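Local coordinates for putative enzyme related to aldose 1-epimerase (Salmonella typhimurium, PDB 2HTA), which probably interconverts the alpha and beta anomers of glucose 6-phosphate as a hexose-6-phosphate 1-epimerase, at residues Gly90-Cys95 and Cys162-Glu167; Pro97-Ala102 and Cys280-Tyr285; Gly111-Leu116 and Phe150-Arg155. All coordinates share one frame; numbering follows the deposited sequence.

Contact 1: residues Gly90-Cys95 and Cys162-Glu167; sequences GGVPIC and CEIELE
V92 and I164 meet tip to tip, while two residues further along each segment I94 and L166 cross at a slant. The I164 side chain starts at a CB that points at the 90-95 segment. CG2 branches off anti to the backbone N, whereas CG1 lies beside that N (chi1 -58°) and continues nearly extended, so that CD1 leads the approach to V92. I164 CD1 lies 4.0 Å from V92 CG1 and equally far from V92 CG2, seated against the fork of the valine. At the second pair the roles are reversed: the fork belongs to L166, whose CD1 approaches I94 CG2 to 3.8 Å and whose CD2 comes to 3.9 Å from the same methyl. No hydrogen bond joins the segments, and all four side chains are buried. Around them, L62 and F156 also pack on I164, and W118 touches both I94 and L166. Strand alternation turns E163, E165 and E167 to the other, partly exposed face of 162-167. Apolar side chains packed between facing layers in this way form the interior of the beta-sandwich of the galactose mutarotase-like fold.

Contact 2: residues Pro97-Ala102 and Cys280-Tyr285; sequences PWFGPA and CVETVY
F99 reaches from a loop onto strand 278-286 of the mutarotase beta-sandwich, where two side chains of that strand, E282 and V284, take up different parts of its ring. Both cross the phenylalanine at about a right angle, yet one comes at the edge and the other over a face. V284 supplies the face contact: its CG1 sits 4.1 Å from the ring centroid and 18° off the ring normal, a CH-pi interaction displaced toward the CD2 and CE2 rim. V284 CG2 lies farther round, near CZ. E282 instead sends its chain, extended beyond CG, up to the ring edge; its CG lies beside the backbone N (chi1 -51°), and the carboxylate and ring planes are 72° apart. The C-H edge of an aromatic ring carries partial positive charge, so it is probably a more favourable neighbour for a carboxylate oxygen than the face.

E282 is a proposed active-site residue, and its side chain touches that of H179, the other proposed one; D223, a substrate-binding residue by similarity, has its side chain about 6 Å away. F99 thus borders the inferred catalytic centre. The loop is held by a hydrogen bond from F99 N to T175 OG1, and H110 and V255 add further packing around the ring. E282 OE1 is buried here without a hydrogen-bond partner in the model; it lies 3.3 Å from F99 CE1, near the ring plane, and 3.6 Å from F99 CZ.

Contact 3: residues Gly111-Leu116 and Phe150-Arg155; sequences GFARNL and FTLLAR
The edge of the F112 ring overlaps F150, the two side chains sliding past each other in opposite directions. The leading atom is F112 CE2, which lies 4.0 Å from F150 CZ and the same distance from F150 CE1; F112 CZ follows at 4.2 Å from F150 CE1. Both F150 CE1 and F150 CZ lie near the plane of the F112 ring. The F112 CB does not aim at the strand; with CG between the backbone N and the carbonyl carbon (chi1 57°), the ring is nevertheless carried over to F150. Beside the rings a smaller apolar contact forms, A113 CB resting 3.7 Å from L152 CD1. An almost eclipsed chi1 (-119°) goes with this placing of the leucine methyl. A hydrogen bond from N115 N to F112 O (3.1 Å) closes the turn with A113 and R114 at its centre, the latter a substrate-binding residue by similarity. F112 and A113 give this turn an apolar side, which packs on 150-155. Y145 of helix 140-145 meets F112 edge-to-face, L136 of strand 130-137 and T142 of the helix pack on F150, and L166 of strand 162-169 adjoins L152.

All three contacts are buried, but lie at different distances from the centre of the chain: the centre of contact 1 is about 5 Å from it, that of contact 2 about 10 Å and that of contact 3 about 13 Å. Their first segments come from one run of chain. Contacts 1 and 3 share a sheet, since strands 162-169 and 151-158 are antiparallel neighbours in it, with a probable hydrogen bond from E165 N to R155 O (2.8 Å). Contact 2 uses another sheet, to which strand 94-95 of contact 1 also belongs. Contact 1 is purely aliphatic and contact 3 adds paired aromatic rings, whereas contact 2, at the proposed active site, alone brings a carboxylate against a ring.

Contact 1: residues Gly90-Cys95 and Cys162-Glu167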
loop_
_atom_site.group_PDB
_atom_site.type_symbol
_atom_site.label_atom_id
_atom_site.label_comp_id
_atom_site.label_asym_id
_atom_site.label_seq_id
_atom_site.Cartn_x
_atom_site.Cartn_y
_atom_site.Cartn_z
ATOM N N GLY A 90 -4.424 4.041 5.013
ATOM C CA GLY A 90 -3.720 4.901 4.005
ATOM C C GLY A 90 -2.373 4.320 3.651
ATOM O O GLY A 90 -2.014 3.229 4.091
ATOM N N GLY A 91 -1.613 5.032 2.817
ATOM C CA GLY A 91 -0.294 4.575 2.478
ATOM C C GLY A 91 -0.357 3.286 1.691
ATOM O O GLY A 91 -1.240 3.116 0.840
ATOM N N VAL A 92 0.559 2.358 1.991
ATOM C CA VAL A 92 0.639 1.082 1.243
ATOM C C VAL A 92 0.654 -0.081 2.279
ATOM O O VAL A 92 1.700 -0.596 2.652
ATOM C CB VAL A 92 1.903 1.030 0.314
ATOM C CG1 VAL A 92 1.951 -0.323 -0.441
ATOM C CG2 VAL A 92 1.865 2.202 -0.726
ATOM N N PRO A 93 -0.527 -0.454 2.792
ATOM C CA PRO A 93 -0.576 -1.624 3.691
ATOM C C PRO A 93 -0.033 -2.846 2.980
ATOM O O PRO A 93 -0.415 -3.118 1.844
ATOM C CB PRO A 93 -2.095 -1.805 3.952
ATOM C CG PRO A 93 -2.710 -0.422 3.668
ATOM C CD PRO A 93 -1.826 0.227 2.634
ATOM N N ILE A 94 0.860 -3.590 3.643
ATOM C CA ILE A 94 1.359 -4.902 3.137
ATOM C C ILE A 94 0.404 -5.960 3.706
ATOM O O ILE A 94 0.317 -6.111 4.936
ATOM C CB ILE A 94 2.802 -5.204 3.628
ATOM C CG1 ILE A 94 3.787 -4.218 2.887
ATOM C CG2 ILE A 94 3.252 -6.704 3.357
ATOM C CD1 ILE A 94 5.142 -4.215 3.589
ATOM N N CYS A 95 -0.285 -6.649 2.808
ATOM C CA CYS A 95 -1.300 -7.618 3.210
ATOM C C CYS A 95 -0.706 -8.990 3.025
ATOM O O CYS A 95 -0.543 -9.465 1.909
ATOM C CB CYS A 95 -2.523 -7.496 2.346
ATOM S SG CYS A 95 -3.215 -5.762 2.244
ATOM N N CYS A 162 8.715 5.358 -7.241
ATOM C CA CYS A 162 8.671 4.626 -5.971
ATOM C C CYS A 162 8.558 3.148 -6.318
ATOM O O CYS A 162 7.669 2.788 -7.092
ATOM C CB CYS A 162 7.458 5.112 -5.183
ATOM S SG CYS A 162 7.267 4.206 -3.576
ATOM N N GLU A 163 9.463 2.311 -5.812
ATOM C CA GLU A 163 9.393 0.874 -6.043
ATOM C C GLU A 163 9.159 0.191 -4.712
ATOM O O GLU A 163 9.732 0.581 -3.687
ATOM C CB GLU A 163 10.643 0.323 -6.678
ATOM C CG GLU A 163 11.029 1.105 -7.923
ATOM C CD GLU A 163 12.341 0.585 -8.505
ATOM O OE1 GLU A 163 12.707 -0.599 -8.184
ATOM O OE2 GLU A 163 12.980 1.350 -9.269
ATOM N N ILE A 164 8.311 -0.834 -4.746
ATOM C CA ILE A 164 7.967 -1.611 -3.531
ATOM C C ILE A 164 8.140 -3.062 -3.943
ATOM O O ILE A 164 7.611 -3.451 -4.969
ATOM C CB ILE A 164 6.527 -1.328 -3.089
ATOM C CG1 ILE A 164 6.370 0.183 -2.832
ATOM C CG2 ILE A 164 6.196 -2.150 -1.774
ATOM C CD1 ILE A 164 4.936 0.715 -2.906
ATOM N N GLU A 165 8.921 -3.838 -3.201
ATOM C CA GLU A 165 9.048 -5.262 -3.519
ATOM C C GLU A 165 8.910 -6.055 -2.221
ATOM O O GLU A 165 9.651 -5.826 -1.262
ATOM C CB GLU A 165 10.407 -5.525 -4.164
ATOM C CG GLU A 165 10.712 -7.037 -4.453
ATOM C CD GLU A 165 12.159 -7.257 -4.910
ATOM O OE1 GLU A 165 13.103 -7.002 -4.124
ATOM O OE2 GLU A 165 12.355 -7.679 -6.068
ATOM N N LEU A 166 7.931 -6.941 -2.181
ATOM C CA LEU A 166 7.723 -7.864 -1.072
ATOM C C LEU A 166 8.233 -9.283 -1.383
ATOM O O LEU A 166 7.882 -9.871 -2.403
ATOM C CB LEU A 166 6.226 -7.918 -0.760
ATOM C CG LEU A 166 5.906 -8.798 0.453
ATOM C CD1 LEU A 166 6.368 -8.165 1.788
ATOM C CD2 LEU A 166 4.395 -9.107 0.456
ATOM N N GLU A 167 9.001 -9.874 -0.475
ATOM C CA GLU A 167 9.632 -11.179 -0.736
ATOM C C GLU A 167 9.492 -12.029 0.531
ATOM O O GLU A 167 9.882 -11.587 1.632
ATOM C CB GLU A 167 11.115 -10.942 -1.040
ATOM C CG GLU A 167 11.921 -12.181 -1.230
ATOM C CD GLU A 167 13.392 -11.812 -1.609
ATOM O OE1 GLU A 167 14.325 -11.834 -0.743
ATOM O OE2 GLU A 167 13.565 -11.461 -2.791
#

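Contact 2: residues Pro97-Ala102 and Cys280-Tyr285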
loop_
_atom_site.group_PDB
_atom_site.type_symbol
_atom_site.label_atom_id
_atom_site.label_comp_id
_atom_site.label_asym_id
_atom_site.label_seq_id
_atom_site.Cartn_x
_atom_site.Cartn_y
_atom_site.Cartn_z
ATOM N N PRO A 97 -0.065 -12.987 5.478
ATOM C CA PRO A 97 -0.064 -13.962 4.403
ATOM C C PRO A 97 -1.449 -14.280 3.822
ATOM O O PRO A 97 -1.598 -15.326 3.189
ATOM C CB PRO A 97 0.550 -15.200 5.091
ATOM C CG PRO A 97 -0.028 -15.140 6.508
ATOM C CD PRO A 97 -0.217 -13.646 6.802
ATOM N N TRP A 98 -2.445 -13.405 4.001
ATOM C CA TRP A 98 -3.666 -13.501 3.182
ATOM C C TRP A 98 -4.157 -12.158 2.765
ATOM O O TRP A 98 -3.838 -11.155 3.398
ATOM C CB TRP A 98 -4.811 -14.342 3.848
ATOM C CG TRP A 98 -5.339 -13.718 5.120
ATOM C CD1 TRP A 98 -6.367 -12.797 5.243
ATOM C CD2 TRP A 98 -4.840 -13.951 6.429
ATOM N NE1 TRP A 98 -6.538 -12.460 6.568
ATOM C CE2 TRP A 98 -5.626 -13.157 7.324
ATOM C CE3 TRP A 98 -3.857 -14.806 6.956
ATOM C CZ2 TRP A 98 -5.409 -13.143 8.713
ATOM C CZ3 TRP A 98 -3.644 -14.791 8.353
ATOM C CH2 TRP A 98 -4.415 -13.961 9.204
ATOM N N PHE A 99 -4.857 -12.127 1.650
ATOM C CA PHE A 99 -5.495 -10.921 1.155
ATOM C C PHE A 99 -7.013 -11.042 1.440
ATOM O O PHE A 99 -7.608 -12.110 1.232
ATOM C CB PHE A 99 -5.269 -10.790 -0.368
ATOM C CG PHE A 99 -6.031 -9.644 -0.982
ATOM C CD1 PHE A 99 -5.712 -8.310 -0.644
ATOM C CD2 PHE A 99 -7.112 -9.880 -1.814
ATOM C CE1 PHE A 99 -6.432 -7.247 -1.204
ATOM C CE2 PHE A 99 -7.845 -8.819 -2.357
ATOM C CZ PHE A 99 -7.460 -7.489 -2.049
ATOM N N GLY A 100 -7.604 -9.961 1.919
ATOM C CA GLY A 100 -9.065 -9.848 2.091
ATOM C C GLY A 100 -9.504 -10.506 3.404
ATOM O O GLY A 100 -8.692 -10.785 4.274
ATOM N N PRO A 101 -10.789 -10.794 3.534
ATOM C CA PRO A 101 -11.292 -11.355 4.806
ATOM C C PRO A 101 -10.613 -12.657 5.216
ATOM O O PRO A 101 -10.342 -13.507 4.351
ATOM C CB PRO A 101 -12.788 -11.552 4.521
ATOM C CG PRO A 101 -13.117 -10.611 3.473
ATOM C CD PRO A 101 -11.870 -10.578 2.544
ATOM N N ALA A 102 -10.287 -12.814 6.496
ATOM C CA ALA A 102 -9.631 -14.038 7.002
ATOM C C ALA A 102 -10.522 -15.229 6.796
ATOM O O ALA A 102 -11.739 -15.114 6.970
ATOM C CB ALA A 102 -9.376 -13.945 8.493
ATOM N N CYS A 280 -7.892 3.340 -4.379
ATOM C CA CYS A 280 -6.931 2.251 -4.220
ATOM C C CYS A 280 -6.740 1.482 -5.484
ATOM O O CYS A 280 -7.719 1.014 -6.082
ATOM C CB CYS A 280 -7.329 1.290 -3.082
ATOM S SG CYS A 280 -7.154 2.036 -1.471
ATOM N N VAL A 281 -5.468 1.328 -5.885
ATOM C CA VAL A 281 -5.114 0.476 -7.025
ATOM C C VAL A 281 -4.010 -0.447 -6.492
ATOM O O VAL A 281 -2.843 -0.024 -6.267
ATOM C CB VAL A 281 -4.644 1.299 -8.308
ATOM C CG1 VAL A 281 -4.098 0.353 -9.442
ATOM C CG2 VAL A 281 -5.751 2.289 -8.824
ATOM N N GLU A 282 -4.397 -1.706 -6.252
ATOM C CA GLU A 282 -3.624 -2.631 -5.429
ATOM C C GLU A 282 -2.977 -3.693 -6.303
ATOM O O GLU A 282 -3.630 -4.207 -7.219
ATOM C CB GLU A 282 -4.588 -3.325 -4.450
ATOM C CG GLU A 282 -5.459 -2.311 -3.707
ATOM C CD GLU A 282 -6.475 -2.986 -2.802
ATOM O OE1 GLU A 282 -6.261 -4.137 -2.404
ATOM O OE2 GLU A 282 -7.463 -2.321 -2.451
ATOM N N THR A 283 -1.740 -4.045 -6.000
ATOM C CA THR A 283 -1.062 -5.196 -6.652
ATOM C C THR A 283 -1.375 -6.415 -5.836
ATOM O O THR A 283 -1.071 -6.460 -4.630
ATOM C CB THR A 283 0.458 -5.021 -6.681
ATOM O OG1 THR A 283 0.770 -3.783 -7.336
ATOM C CG2 THR A 283 1.088 -6.140 -7.469
ATOM N N VAL A 284 -1.945 -7.426 -6.475
ATOM C CA VAL A 284 -2.625 -8.492 -5.703
ATOM C C VAL A 284 -2.280 -9.888 -6.192
ATOM O O VAL A 284 -2.127 -10.108 -7.381
ATOM C CB VAL A 284 -4.175 -8.259 -5.713
ATOM C CG1 VAL A 284 -4.970 -9.434 -5.055
ATOM C CG2 VAL A 284 -4.561 -6.912 -5.015
ATOM N N TYR A 285 -2.175 -10.853 -5.271
ATOM C CA TYR A 285 -2.029 -12.243 -5.673
ATOM C C TYR A 285 -3.105 -12.968 -4.856
ATOM O O TYR A 285 -2.849 -13.325 -3.736
ATOM C CB TYR A 285 -0.642 -12.747 -5.338
ATOM C CG TYR A 285 -0.263 -13.943 -6.208
ATOM C CD1 TYR A 285 0.740 -13.840 -7.185
ATOM C CD2 TYR A 285 -0.975 -15.147 -6.114
ATOM C CE1 TYR A 285 1.097 -14.932 -8.047
ATOM C CE2 TYR A 285 -0.621 -16.271 -6.969
ATOM C CZ TYR A 285 0.416 -16.158 -7.900
ATOM O OH TYR A 285 0.777 -17.238 -8.710
#

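Contact 3: residues Gly111-Leu116 and Phe150-Arg155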
loop_
_atom_site.group_PDB
_atom_site.type_symbol
_atom_site.label_atom_id
_atom_site.label_comp_id
_atom_site.label_asym_id
_atom_site.label_seq_id
_atom_site.Cartn_x
_atom_site.Cartn_y
_atom_site.Cartn_z
ATOM N N GLY A 111 -4.306 -10.291 6.487
ATOM C CA GLY A 111 -3.180 -10.918 7.176
ATOM C C GLY A 111 -2.824 -10.351 8.525
ATOM O O GLY A 111 -3.684 -9.773 9.219
ATOM N N PHE A 112 -1.552 -10.473 8.897
ATOM C CA PHE A 112 -1.078 -9.920 10.183
ATOM C C PHE A 112 0.253 -9.134 10.069
ATOM O O PHE A 112 0.684 -8.492 11.024
ATOM C CB PHE A 112 -0.991 -11.028 11.239
ATOM C CG PHE A 112 -0.105 -12.159 10.843
ATOM C CD1 PHE A 112 -0.667 -13.360 10.424
ATOM C CD2 PHE A 112 1.287 -12.033 10.853
ATOM C CE1 PHE A 112 0.139 -14.427 10.077
ATOM C CE2 PHE A 112 2.111 -13.116 10.503
ATOM C CZ PHE A 112 1.515 -14.319 10.077
ATOM N N ALA A 113 0.898 -9.190 8.906
ATOM C CA ALA A 113 2.197 -8.466 8.762
ATOM C C ALA A 113 2.085 -6.950 8.954
ATOM O O ALA A 113 3.012 -6.318 9.456
ATOM C CB ALA A 113 2.795 -8.806 7.411
ATOM N N ARG A 114 0.924 -6.376 8.632
ATOM C CA ARG A 114 0.720 -4.906 8.721
ATOM C C ARG A 114 0.557 -4.454 10.160
ATOM O O ARG A 114 0.504 -3.243 10.468
ATOM C CB ARG A 114 -0.462 -4.488 7.855
ATOM C CG ARG A 114 -1.834 -5.107 8.277
ATOM C CD ARG A 114 -2.846 -4.657 7.278
ATOM N NE ARG A 114 -4.194 -5.100 7.598
ATOM C CZ ARG A 114 -5.288 -4.420 7.325
ATOM N NH1 ARG A 114 -5.218 -3.214 6.755
ATOM N NH2 ARG A 114 -6.491 -4.938 7.659
ATOM N N ASN A 115 0.399 -5.437 11.060
ATOM C CA ASN A 115 0.160 -5.146 12.488
ATOM C C ASN A 115 1.397 -5.281 13.366
ATOM O O ASN A 115 1.388 -4.829 14.540
ATOM C CB ASN A 115 -0.915 -6.103 13.060
ATOM C CG ASN A 115 -2.216 -6.083 12.272
ATOM O OD1 ASN A 115 -2.408 -6.865 11.317
ATOM N ND2 ASN A 115 -3.097 -5.162 12.620
ATOM N N LEU A 116 2.476 -5.815 12.833
ATOM C CA LEU A 116 3.668 -6.141 13.641
ATOM C C LEU A 116 4.852 -5.227 13.316
ATOM O O LEU A 116 4.935 -4.723 12.195
ATOM C CB LEU A 116 4.078 -7.597 13.372
ATOM C CG LEU A 116 3.017 -8.646 13.710
ATOM C CD1 LEU A 116 3.532 -10.006 13.175
ATOM C CD2 LEU A 116 2.822 -8.679 15.254
ATOM N N PHE A 150 8.858 -17.978 8.927
ATOM C CA PHE A 150 9.000 -17.142 7.725
ATOM C C PHE A 150 9.990 -15.994 8.008
ATOM O O PHE A 150 10.240 -15.652 9.175
ATOM C CB PHE A 150 7.618 -16.545 7.312
ATOM C CG PHE A 150 7.064 -15.496 8.308
ATOM C CD1 PHE A 150 6.154 -15.881 9.321
ATOM C CD2 PHE A 150 7.419 -14.154 8.215
ATOM C CE1 PHE A 150 5.655 -14.918 10.185
ATOM C CE2 PHE A 150 6.979 -13.193 9.117
ATOM C CZ PHE A 150 6.052 -13.584 10.118
ATOM N N THR A 151 10.556 -15.445 6.929
ATOM C CA THR A 151 11.221 -14.139 6.961
ATOM C C THR A 151 10.654 -13.367 5.756
ATOM O O THR A 151 10.728 -13.845 4.603
ATOM C CB THR A 151 12.747 -14.267 6.787
ATOM O OG1 THR A 151 13.264 -15.095 7.826
ATOM C CG2 THR A 151 13.382 -12.890 6.882
ATOM N N LEU A 152 10.069 -12.195 6.024
ATOM C CA LEU A 152 9.448 -11.384 5.008
ATOM C C LEU A 152 10.317 -10.136 4.889
ATOM O O LEU A 152 10.726 -9.572 5.924
ATOM C CB LEU A 152 8.087 -10.904 5.509
ATOM C CG LEU A 152 6.752 -11.203 4.876
ATOM C CD1 LEU A 152 5.641 -10.225 5.460
ATOM C CD2 LEU A 152 6.750 -11.202 3.347
ATOM N N LEU A 153 10.676 -9.780 3.649
ATOM C CA LEU A 153 11.439 -8.579 3.360
ATOM C C LEU A 153 10.621 -7.621 2.524
ATOM O O LEU A 153 9.979 -8.045 1.572
ATOM C CB LEU A 153 12.744 -8.901 2.589
ATOM C CG LEU A 153 13.639 -9.768 3.474
ATOM C CD1 LEU A 153 14.529 -10.692 2.750
ATOM C CD2 LEU A 153 14.450 -8.887 4.428
ATOM N N ALA A 154 10.658 -6.337 2.861
ATOM C CA ALA A 154 9.982 -5.296 2.057
ATOM C C ALA A 154 11.114 -4.335 1.666
ATOM O O ALA A 154 11.770 -3.756 2.546
ATOM C CB ALA A 154 8.901 -4.573 2.852
ATOM N N ARG A 155 11.381 -4.246 0.379
ATOM C CA ARG A 155 12.450 -3.366 -0.148
ATOM C C ARG A 155 11.781 -2.251 -0.873
ATOM O O ARG A 155 10.885 -2.513 -1.691
ATOM C CB ARG A 155 13.350 -4.168 -1.093
ATOM C CG ARG A 155 14.034 -5.372 -0.420
ATOM C CD ARG A 155 15.009 -6.025 -1.383
ATOM N NE ARG A 155 15.942 -6.899 -0.692
ATOM C CZ ARG A 155 15.754 -8.206 -0.533
ATOM N NH1 ARG A 155 16.658 -8.938 0.118
ATOM N NH2 ARG A 155 14.687 -8.782 -1.060
#